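Local coordinates for elongation factor 1-beta (Pyrococcus horikoshii, PDB 2YY3), which probably promotes the exchange of GDP for GTP on elongation factor 1-alpha, regenerating the form that delivers aminoacyl-tRNA during protein synthesis, at residues 7-12 / 52-57; 22-27 / 75-80. All coordinates share one frame; numbering follows the deposited sequence.

Contact 1: residues 7-12 / 52-57; sequences VGVIRV and ALKFYV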
loop_
_atom_site.group_PDB
_atom_site.type_symbol
_atom_site.label_atom_id
_atom_site.label_comp_id
_atom_site.label_asym_id
_atom_site.label_seq_id
_atom_site.Cartn_x
_atom_site.Cartn_y
_atom_site.Cartn_z
ATOM N N VAL A 7 -10.941 -3.347 3.898
ATOM C CA VAL A 7 -9.718 -2.563 3.987
ATOM C C VAL A 7 -8.578 -3.570 3.963
ATOM O O VAL A 7 -8.613 -4.558 4.681
ATOM C CB VAL A 7 -9.593 -1.736 5.305
ATOM C CG1 VAL A 7 -9.558 -2.658 6.517
ATOM C CG2 VAL A 7 -8.299 -0.910 5.274
ATOM N N GLY A 8 -7.583 -3.329 3.124
ATOM C CA GLY A 8 -6.436 -4.218 3.071
ATOM C C GLY A 8 -5.208 -3.382 3.377
ATOM O O GLY A 8 -4.989 -2.347 2.742
ATOM N N VAL A 9 -4.412 -3.791 4.353
ATOM C CA VAL A 9 -3.236 -2.998 4.680
ATOM C C VAL A 9 -1.996 -3.618 4.053
ATOM O O VAL A 9 -1.630 -4.752 4.344
ATOM C CB VAL A 9 -3.105 -2.777 6.246
ATOM C CG1 VAL A 9 -4.066 -3.678 6.988
ATOM C CG2 VAL A 9 -1.677 -2.972 6.712
ATOM N N ILE A 10 -1.384 -2.870 3.141
ATOM C CA ILE A 10 -0.205 -3.347 2.437
ATOM C C ILE A 10 1.055 -2.703 3.000
ATOM O O ILE A 10 1.137 -1.482 3.147
ATOM C CB ILE A 10 -0.283 -3.037 0.918
ATOM C CG1 ILE A 10 -1.531 -3.672 0.301
ATOM C CG2 ILE A 10 0.925 -3.588 0.216
ATOM C CD1 ILE A 10 -2.708 -2.751 0.231
ATOM N N ARG A 11 2.038 -3.534 3.313
ATOM C CA ARG A 11 3.283 -3.037 3.852
ATOM C C ARG A 11 4.315 -2.999 2.753
ATOM O O ARG A 11 4.576 -4.015 2.129
ATOM C CB ARG A 11 3.779 -3.951 4.963
ATOM C CG ARG A 11 4.904 -3.344 5.780
ATOM C CD ARG A 11 5.242 -4.197 6.996
ATOM N NE ARG A 11 6.311 -5.134 6.692
ATOM C CZ ARG A 11 7.510 -5.108 7.266
ATOM N NH1 ARG A 11 7.795 -4.191 8.185
ATOM N NH2 ARG A 11 8.429 -5.991 6.906
ATOM N N VAL A 12 4.899 -1.837 2.496
ATOM C CA VAL A 12 5.925 -1.768 1.465
ATOM C C VAL A 12 7.261 -1.454 2.123
ATOM O O VAL A 12 7.363 -0.546 2.942
ATOM C CB VAL A 12 5.601 -0.695 0.359
ATOM C CG1 VAL A 12 4.085 -0.531 0.202
ATOM C CG2 VAL A 12 6.271 0.636 0.682
ATOM N N ALA A 52 9.472 1.287 6.826
ATOM C CA ALA A 52 8.410 0.595 6.123
ATOM C C ALA A 52 7.230 1.540 5.984
ATOM O O ALA A 52 7.041 2.431 6.807
ATOM C CB ALA A 52 8.000 -0.629 6.901
ATOM N N LEU A 53 6.448 1.349 4.932
ATOM C CA LEU A 53 5.277 2.181 4.697
ATOM C C LEU A 53 4.057 1.277 4.720
ATOM O O LEU A 53 4.078 0.188 4.146
ATOM C CB LEU A 53 5.392 2.895 3.344
ATOM C CG LEU A 53 6.564 3.882 3.223
ATOM C CD1 LEU A 53 6.617 4.456 1.829
ATOM C CD2 LEU A 53 6.406 5.005 4.251
ATOM N N LYS A 54 3.004 1.722 5.402
ATOM C CA LYS A 54 1.779 0.960 5.503
ATOM C C LYS A 54 0.609 1.691 4.883
ATOM O O LYS A 54 0.255 2.789 5.300
ATOM C CB LYS A 54 1.494 0.640 6.959
ATOM C CG LYS A 54 2.463 -0.396 7.495
ATOM C CD LYS A 54 2.316 -0.623 8.975
ATOM C CE LYS A 54 0.943 -1.153 9.324
ATOM N NZ LYS A 54 0.899 -1.448 10.786
ATOM N N PHE A 55 0.018 1.071 3.869
ATOM C CA PHE A 55 -1.123 1.645 3.162
ATOM C C PHE A 55 -2.408 0.922 3.520
ATOM O O PHE A 55 -2.465 -0.312 3.472
ATOM C CB PHE A 55 -0.884 1.559 1.649
ATOM C CG PHE A 55 0.176 2.504 1.156
ATOM C CD1 PHE A 55 -0.163 3.782 0.719
ATOM C CD2 PHE A 55 1.521 2.144 1.200
ATOM C CE1 PHE A 55 0.835 4.688 0.334
ATOM C CE2 PHE A 55 2.510 3.035 0.821
ATOM C CZ PHE A 55 2.170 4.312 0.388
ATOM N N TYR A 56 -3.426 1.680 3.906
ATOM C CA TYR A 56 -4.712 1.087 4.236
ATOM C C TYR A 56 -5.563 1.362 3.023
ATOM O O TYR A 56 -6.140 2.435 2.891
ATOM C CB TYR A 56 -5.325 1.738 5.484
ATOM C CG TYR A 56 -4.532 1.472 6.740
ATOM C CD1 TYR A 56 -3.218 1.934 6.867
ATOM C CD2 TYR A 56 -5.070 0.722 7.786
ATOM C CE1 TYR A 56 -2.467 1.655 7.995
ATOM C CE2 TYR A 56 -4.324 0.434 8.922
ATOM C CZ TYR A 56 -3.024 0.904 9.018
ATOM O OH TYR A 56 -2.269 0.631 10.139
ATOM N N VAL A 57 -5.613 0.386 2.125
ATOM C CA VAL A 57 -6.356 0.516 0.886
ATOM C C VAL A 57 -7.802 0.041 1.026
ATOM O O VAL A 57 -8.062 -1.030 1.577
ATOM C CB VAL A 57 -5.655 -0.278 -0.229
ATOM C CG1 VAL A 57 -6.361 -0.053 -1.550
ATOM C CG2 VAL A 57 -4.184 0.140 -0.309
#
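Gly8 and Val57, Ile10 and Phe55, and Val12 and Leu53 form three hydrogen-bonded pairs of an antiparallel sheet, each held by two backbone bonds. Gly8 N reaches Val57 O at 2.8 Å, and Val12 N reaches Leu53 O at 2.7 Å. The segment axes run at 161° to each other. In the non-hydrogen-bonded pairs between them, CA-H groups also point at carbonyls, as in the 3.0 Å approach of Val9 CA to Phe55 O.

Packing is tight on the face carrying Ile10, Val12, Leu53, Phe55 and Val57, all of them buried. With CG1 of Ile10 anti to the carbonyl carbon (chi1 -58°), the side chain leans back toward the Gly8 end of its strand, which brings CD1 to 3.3 Å from Val57 CG2. Val12 divides its branches between two neighbours: CG2 lies 3.6 Å from Leu53 CB, while CG1 meets the Phe55 ring obliquely, 3.8 Å from CD2.

The reverse face is looser, and its Val9, Arg11, Lys54 and Tyr56, like Val7 beside them, are partly exposed. Val9 CB sits over the centre of one face of the Tyr56 ring, 4.3 Å above its plane, and Val7 CG2 comes in at the ring's edge. Lys54 runs alongside Val9, its CE 4.1 Å from Val9 CG2. Arg11 is bent at chi3 (93°), bringing NH1 near the methyl of the buried Ala52; its guanidinium is salt-bridged to Glu44.

The two strands are the central pair of a four-stranded sheet, with 37-45 flanking 51-59 and 80-90 flanking 6-14. The buried face is roofed by both helices: Leu24 and Leu28 of helix 21-31 touch Leu53, Val12 and Phe55, while Phe74 of helix 67-76 meets Phe55 edge-to-face and also packs on Ile10 and Val12.

Contact 2: residues 22-27 / 75-80; sequences DELEEK and EEVENV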
loop_
_atom_site.group_PDB
_atom_site.type_symbol
_atom_site.label_atom_id
_atom_site.label_comp_id
_atom_site.label_asym_id
_atom_site.label_seq_id
_atom_site.Cartn_x
_atom_site.Cartn_y
_atom_site.Cartn_z
ATOM N N ASP A 22 9.002 10.669 1.148
ATOM C CA ASP A 22 7.907 11.473 0.628
ATOM C C ASP A 22 7.618 11.119 -0.831
ATOM O O ASP A 22 6.466 10.898 -1.215
ATOM C CB ASP A 22 8.243 12.955 0.755
ATOM C CG ASP A 22 8.180 13.438 2.184
ATOM O OD1 ASP A 22 8.584 14.589 2.451
ATOM O OD2 ASP A 22 7.717 12.665 3.047
ATOM N N GLU A 23 8.671 11.049 -1.635
ATOM C CA GLU A 23 8.515 10.724 -3.045
ATOM C C GLU A 23 7.889 9.353 -3.244
ATOM O O GLU A 23 7.024 9.180 -4.094
ATOM C CB GLU A 23 9.867 10.801 -3.751
ATOM C CG GLU A 23 10.467 12.196 -3.722
ATOM C CD GLU A 23 11.700 12.317 -4.591
ATOM O OE1 GLU A 23 12.214 13.449 -4.740
ATOM O OE2 GLU A 23 12.149 11.277 -5.128
ATOM N N LEU A 24 8.329 8.384 -2.452
ATOM C CA LEU A 24 7.792 7.034 -2.531
ATOM C C LEU A 24 6.284 7.021 -2.316
ATOM O O LEU A 24 5.541 6.495 -3.142
ATOM C CB LEU A 24 8.444 6.133 -1.489
ATOM C CG LEU A 24 9.138 4.894 -2.042
ATOM C CD1 LEU A 24 9.242 3.865 -0.943
ATOM C CD2 LEU A 24 8.346 4.319 -3.205
ATOM N N GLU A 25 5.830 7.603 -1.209
ATOM C CA GLU A 25 4.400 7.634 -0.922
ATOM C C GLU A 25 3.659 8.260 -2.094
ATOM O O GLU A 25 2.705 7.682 -2.614
ATOM C CB GLU A 25 4.103 8.435 0.354
ATOM C CG GLU A 25 4.905 8.004 1.576
ATOM C CD GLU A 25 4.390 8.610 2.876
ATOM O OE1 GLU A 25 3.895 9.751 2.861
ATOM O OE2 GLU A 25 4.496 7.943 3.925
ATOM N N GLU A 26 4.105 9.441 -2.509
ATOM C CA GLU A 26 3.474 10.144 -3.619
ATOM C C GLU A 26 3.365 9.306 -4.873
ATOM O O GLU A 26 2.371 9.388 -5.596
ATOM C CB GLU A 26 4.215 11.444 -3.928
ATOM C CG GLU A 26 3.813 12.555 -2.982
ATOM C CD GLU A 26 2.359 12.416 -2.553
ATOM O OE1 GLU A 26 1.492 12.224 -3.439
ATOM O OE2 GLU A 26 2.084 12.489 -1.334
ATOM N N LYS A 27 4.384 8.496 -5.125
ATOM C CA LYS A 27 4.379 7.632 -6.288
ATOM C C LYS A 27 3.398 6.481 -6.064
ATOM O O LYS A 27 2.606 6.146 -6.949
ATOM C CB LYS A 27 5.787 7.089 -6.536
ATOM C CG LYS A 27 6.381 7.551 -7.844
ATOM C CD LYS A 27 7.884 7.669 -7.767
ATOM C CE LYS A 27 8.463 8.106 -9.104
ATOM N NZ LYS A 27 9.926 8.358 -8.995
ATOM N N GLU A 75 4.861 -2.870 -6.243
ATOM C CA GLU A 75 6.185 -3.431 -6.468
ATOM C C GLU A 75 6.841 -3.013 -7.783
ATOM O O GLU A 75 8.024 -3.261 -7.998
ATOM C CB GLU A 75 6.144 -4.956 -6.383
ATOM C CG GLU A 75 5.753 -5.500 -5.023
ATOM C CD GLU A 75 6.197 -6.941 -4.805
ATOM O OE1 GLU A 75 6.009 -7.785 -5.714
ATOM O OE2 GLU A 75 6.724 -7.235 -3.712
ATOM N N GLU A 76 6.077 -2.386 -8.669
ATOM C CA GLU A 76 6.634 -1.944 -9.937
ATOM C C GLU A 76 7.297 -0.587 -9.730
ATOM O O GLU A 76 8.163 -0.187 -10.503
ATOM C CB GLU A 76 5.538 -1.815 -10.998
ATOM C CG GLU A 76 4.811 -3.103 -11.327
ATOM C CD GLU A 76 3.661 -2.878 -12.303
ATOM O OE1 GLU A 76 2.813 -1.992 -12.033
ATOM O OE2 GLU A 76 3.601 -3.586 -13.336
ATOM N N VAL A 77 6.884 0.127 -8.690
ATOM C CA VAL A 77 7.456 1.435 -8.405
ATOM C C VAL A 77 8.924 1.275 -8.026
ATOM O O VAL A 77 9.325 0.243 -7.488
ATOM C CB VAL A 77 6.664 2.134 -7.283
ATOM C CG1 VAL A 77 7.299 3.471 -6.922
ATOM C CG2 VAL A 77 5.230 2.337 -7.748
ATOM N N GLU A 78 9.725 2.290 -8.337
ATOM C CA GLU A 78 11.160 2.256 -8.057
ATOM C C GLU A 78 11.514 2.572 -6.606
ATOM O O GLU A 78 10.974 3.509 -6.012
ATOM C CB GLU A 78 11.896 3.226 -8.985
ATOM C CG GLU A 78 11.390 4.659 -8.895
ATOM C CD GLU A 78 12.191 5.632 -9.751
ATOM O OE1 GLU A 78 11.820 6.826 -9.784
ATOM O OE2 GLU A 78 13.188 5.206 -10.384
ATOM N N ASN A 79 12.436 1.775 -6.068
ATOM C CA ASN A 79 12.936 1.878 -4.696
ATOM C C ASN A 79 12.118 1.032 -3.738
ATOM O O ASN A 79 12.352 1.044 -2.525
ATOM C CB ASN A 79 12.959 3.330 -4.217
ATOM C CG ASN A 79 13.901 4.188 -5.033
ATOM O OD1 ASN A 79 15.002 3.757 -5.384
ATOM N ND2 ASN A 79 13.481 5.412 -5.330
ATOM N N VAL A 80 11.159 0.298 -4.299
ATOM C CA VAL A 80 10.306 -0.580 -3.524
ATOM C C VAL A 80 10.927 -1.965 -3.533
ATOM O O VAL A 80 11.049 -2.598 -4.572
ATOM C CB VAL A 80 8.880 -0.651 -4.120
ATOM C CG1 VAL A 80 8.095 -1.797 -3.493
ATOM C CG2 VAL A 80 8.158 0.664 -3.882
#
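Lys27 and Val77 bring their CA atoms to 7.2 Å, and Leu24 and Asn79 theirs to 7.6 Å, so one side of helix 22-27 faces a bend in the chain. The helix is regular, with Glu26 N and Lys27 N bonded to the carbonyls of Asp22 and Glu23. Opposite it, Val77 to Val80 form a type II beta turn, in which Asn79 takes the positive phi (90°) expected at the third position.

Leu24 supplies the inner, apolar half through one methyl. Its CD2 lies 3.7 Å from Val80 CG2 and also approaches the carbonyl of Glu78. Val77 CG1 touches both helix residues, Leu24 CD2 at 4.0 Å and Lys27 CB at 3.9 Å, the two lying in directions roughly at right angles.

In this ferredoxin-like fold, the turn is the link by which helix 67-76 passes into the edge strand 80-90, and it wedges its apolar residues against the other helix; Leu28 and Val31 extend the patch around Val77.

The outer half is ionic. Beyond its bend at chi2, Lys27 runs out straight and crosses the Glu78 chain obliquely, NZ meeting OE1 at 2.6 Å on the anti lone pair, away from the second oxygen. Glu78 starts with CG between its backbone N and carbonyl carbon (chi1 57°) and then extends, which carries the exposed carboxylate to the lysine. A methionine in place of Lys27 would probably leave the Glu78 carboxylate without its positive mate, with the like charge of Glu23 nearby (Glu23 OE2 to Glu78 OE1, 6.4 Å).

The centres of the two contacts lie about 13 Å apart, that of contact 1 about 4 Å and that of contact 2 about 10 Å from the centre of the folded chain. Their segments alternate in sequence: 7-12, 22-27, 52-57, 75-80. Each strand of contact 1 is thus followed by the helix whose side or end enters contact 2, as expected of the two beta-alpha-beta halves of a ferredoxin-like domain. They touch directly where Leu53 CD1 meets Leu24 CD1 at 3.9 Å, with a carboxylate oxygen of Glu25 beside Leu53 CD2. Leu24 therefore joins the two within the nucleotide exchange domain, CD1 meeting Leu53 of the sheet and CD2 the turn before strand 80-90.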